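Local atomic coordinates of putative tetrapyrrole (Corrin/porphyrin) methylase (Bacteroides fragilis, PDB entry 3FFY), a protein that probably methylates the 2'-hydroxyl of a cytidine ribose in 16S rRNA with S-adenosylmethionine as donor, this chain being its C-terminal part. Residues P8-S13 with T45-E50. Sequence-based numbering, arbitrary orientation.
Sequences PALVAS and TMVFYE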
loop_
_atom_site.group_PDB
_atom_site.type_symbol
_atom_site.label_atom_id
_atom_site.label_comp_id
_atom_site.label_asym_id
_atom_site.label_seq_id
_atom_site.Cartn_x
_atom_site.Cartn_y
_atom_site.Cartn_z
ATOM N N PRO A 8 -5.736 3.904 -6.291
ATOM C CA PRO A 8 -4.716 3.071 -5.614
ATOM C C PRO A 8 -4.455 3.436 -4.145
ATOM O O PRO A 8 -4.045 2.579 -3.362
ATOM C CB PRO A 8 -3.450 3.314 -6.455
ATOM C CG PRO A 8 -3.712 4.670 -7.160
ATOM C CD PRO A 8 -5.185 4.630 -7.452
ATOM N N ALA A 9 -4.661 4.703 -3.766
ATOM C CA ALA A 9 -4.495 5.122 -2.371
ATOM C C ALA A 9 -5.453 4.343 -1.480
ATOM O O ALA A 9 -5.063 3.855 -0.419
ATOM C CB ALA A 9 -4.717 6.652 -2.197
ATOM N N LEU A 10 -6.702 4.209 -1.928
ATOM C CA LEU A 10 -7.691 3.458 -1.167
ATOM C C LEU A 10 -7.229 2.014 -1.000
ATOM O O LEU A 10 -7.355 1.474 0.085
ATOM C CB LEU A 10 -9.087 3.453 -1.818
ATOM C CG LEU A 10 -10.062 4.594 -1.531
ATOM C CD1 LEU A 10 -11.203 4.577 -2.612
ATOM C CD2 LEU A 10 -10.581 4.507 -0.051
ATOM N N VAL A 11 -6.732 1.399 -2.079
ATOM C CA VAL A 11 -6.269 0.005 -2.037
ATOM C C VAL A 11 -5.104 -0.188 -1.059
ATOM O O VAL A 11 -5.091 -1.112 -0.277
ATOM C CB VAL A 11 -5.846 -0.475 -3.436
ATOM C CG1 VAL A 11 -5.202 -1.861 -3.343
ATOM C CG2 VAL A 11 -7.007 -0.528 -4.339
ATOM N N ALA A 12 -4.160 0.748 -1.093
ATOM C CA ALA A 12 -2.960 0.749 -0.278
ATOM C C ALA A 12 -3.271 0.983 1.172
ATOM O O ALA A 12 -2.444 0.684 2.030
ATOM C CB ALA A 12 -2.000 1.906 -0.764
ATOM N N SER A 13 -4.455 1.532 1.462
ATOM C CA SER A 13 -4.695 2.134 2.791
ATOM C C SER A 13 -4.920 1.127 3.909
ATOM O O SER A 13 -4.799 1.462 5.086
ATOM C CB SER A 13 -5.911 3.082 2.774
ATOM O OG SER A 13 -7.115 2.321 2.769
ATOM N N THR A 45 -14.902 5.901 5.430
ATOM C CA THR A 45 -13.566 6.359 5.035
ATOM C C THR A 45 -13.720 7.625 4.191
ATOM O O THR A 45 -14.616 7.724 3.389
ATOM C CB THR A 45 -12.857 5.282 4.215
ATOM O OG1 THR A 45 -12.754 4.106 5.024
ATOM C CG2 THR A 45 -11.465 5.736 3.761
HETATM N N MSE A 46 -12.844 8.592 4.407
HETATM C CA MSE A 46 -12.848 9.858 3.693
HETATM C C MSE A 46 -11.582 9.914 2.893
HETATM O O MSE A 46 -10.528 9.474 3.367
HETATM C CB MSE A 46 -12.892 10.996 4.688
HETATM C CG MSE A 46 -14.271 11.059 5.326
HETATM SE SE MSE A 46 -14.276 11.967 6.955
HETATM C CE MSE A 46 -13.423 10.554 8.023
ATOM N N VAL A 47 -11.673 10.465 1.693
ATOM C CA VAL A 47 -10.495 10.604 0.849
ATOM C C VAL A 47 -10.339 12.061 0.478
ATOM O O VAL A 47 -11.303 12.722 0.022
ATOM C CB VAL A 47 -10.593 9.758 -0.449
ATOM C CG1 VAL A 47 -9.301 9.979 -1.308
ATOM C CG2 VAL A 47 -10.860 8.269 -0.079
ATOM N N PHE A 48 -9.130 12.558 0.717
ATOM C CA PHE A 48 -8.756 13.953 0.433
ATOM C C PHE A 48 -7.472 13.968 -0.400
ATOM O O PHE A 48 -6.652 13.049 -0.312
ATOM C CB PHE A 48 -8.409 14.705 1.721
ATOM C CG PHE A 48 -9.468 14.642 2.803
ATOM C CD1 PHE A 48 -10.401 15.661 2.939
ATOM C CD2 PHE A 48 -9.473 13.596 3.705
ATOM C CE1 PHE A 48 -11.358 15.600 3.960
ATOM C CE2 PHE A 48 -10.415 13.521 4.720
ATOM C CZ PHE A 48 -11.360 14.519 4.844
ATOM N N TYR A 49 -7.299 15.051 -1.159
ATOM C CA TYR A 49 -6.035 15.402 -1.835
ATOM C C TYR A 49 -5.420 16.565 -1.102
ATOM O O TYR A 49 -6.140 17.448 -0.603
ATOM C CB TYR A 49 -6.280 15.805 -3.292
ATOM C CG TYR A 49 -6.657 14.678 -4.227
ATOM C CD1 TYR A 49 -6.160 13.413 -4.058
ATOM C CD2 TYR A 49 -7.483 14.901 -5.310
ATOM C CE1 TYR A 49 -6.476 12.399 -4.953
ATOM C CE2 TYR A 49 -7.783 13.893 -6.205
ATOM C CZ TYR A 49 -7.274 12.644 -5.999
ATOM O OH TYR A 49 -7.554 11.618 -6.864
ATOM N N GLU A 50 -4.093 16.567 -1.028
ATOM C CA GLU A 50 -3.387 17.621 -0.333
ATOM C C GLU A 50 -2.020 17.883 -0.973
ATOM O O GLU A 50 -1.429 17.002 -1.631
ATOM C CB GLU A 50 -3.230 17.243 1.138
ATOM C CG GLU A 50 -2.780 18.366 2.056
ATOM C CD GLU A 50 -3.651 19.595 1.899
ATOM O OE1 GLU A 50 -4.622 19.684 2.682
ATOM O OE2 GLU A 50 -3.398 20.400 0.949
#
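Leu10 O, on the residue whose side chain reaches across to Val47, is gripped twice by Ser13: the hydroxyl OG donates to it over 2.8 Å and the backbone N of Ser13 over 3.2 Å. Both donors come from the same face of the carbonyl, with OG tilted 25° from its plane and a C=O...OG angle of 135°. Where the helical segment passes into the turn, that carbonyl is thus held, and Ser13 OG has a further hydrogen bond with Leu15 N. The leucine side chain leaves roughly at right angles to that carbonyl and heads for the sheet. With CG anti to the carbonyl carbon (chi1 -86°), it carries its CD2 methyl over to Val47 CG2, 3.8 Å away, while CG itself lies 4.0 Å from that methyl. Farther along, CD2 passes Thr45 CG2 at 4.1 Å, the two side chains running past each other in opposite directions. No hydrogen bond links the segments; three buried side chains meet through carbon alone. In the fold, this lays helix 6-12 on one face of the mixed sheet in the C-terminal part of a tetrapyrrole-methylase-type protein, where strand 45-50 lies between 20-24, parallel to it, and 106-110, antiparallel. Phe20 on strand 20-24 also touches both Leu10 and Val47, and Asn17 packs on Leu10. Val47 CG2 lies beside the backbone N and anti to the carbonyl carbon, and is the branch that meets the leucine. Thr45 likewise offers its methyl to Leu10, while its OG1 is hydrogen-bonded to Pro16 O, in the loop between helix 6-12 and strand 20-24.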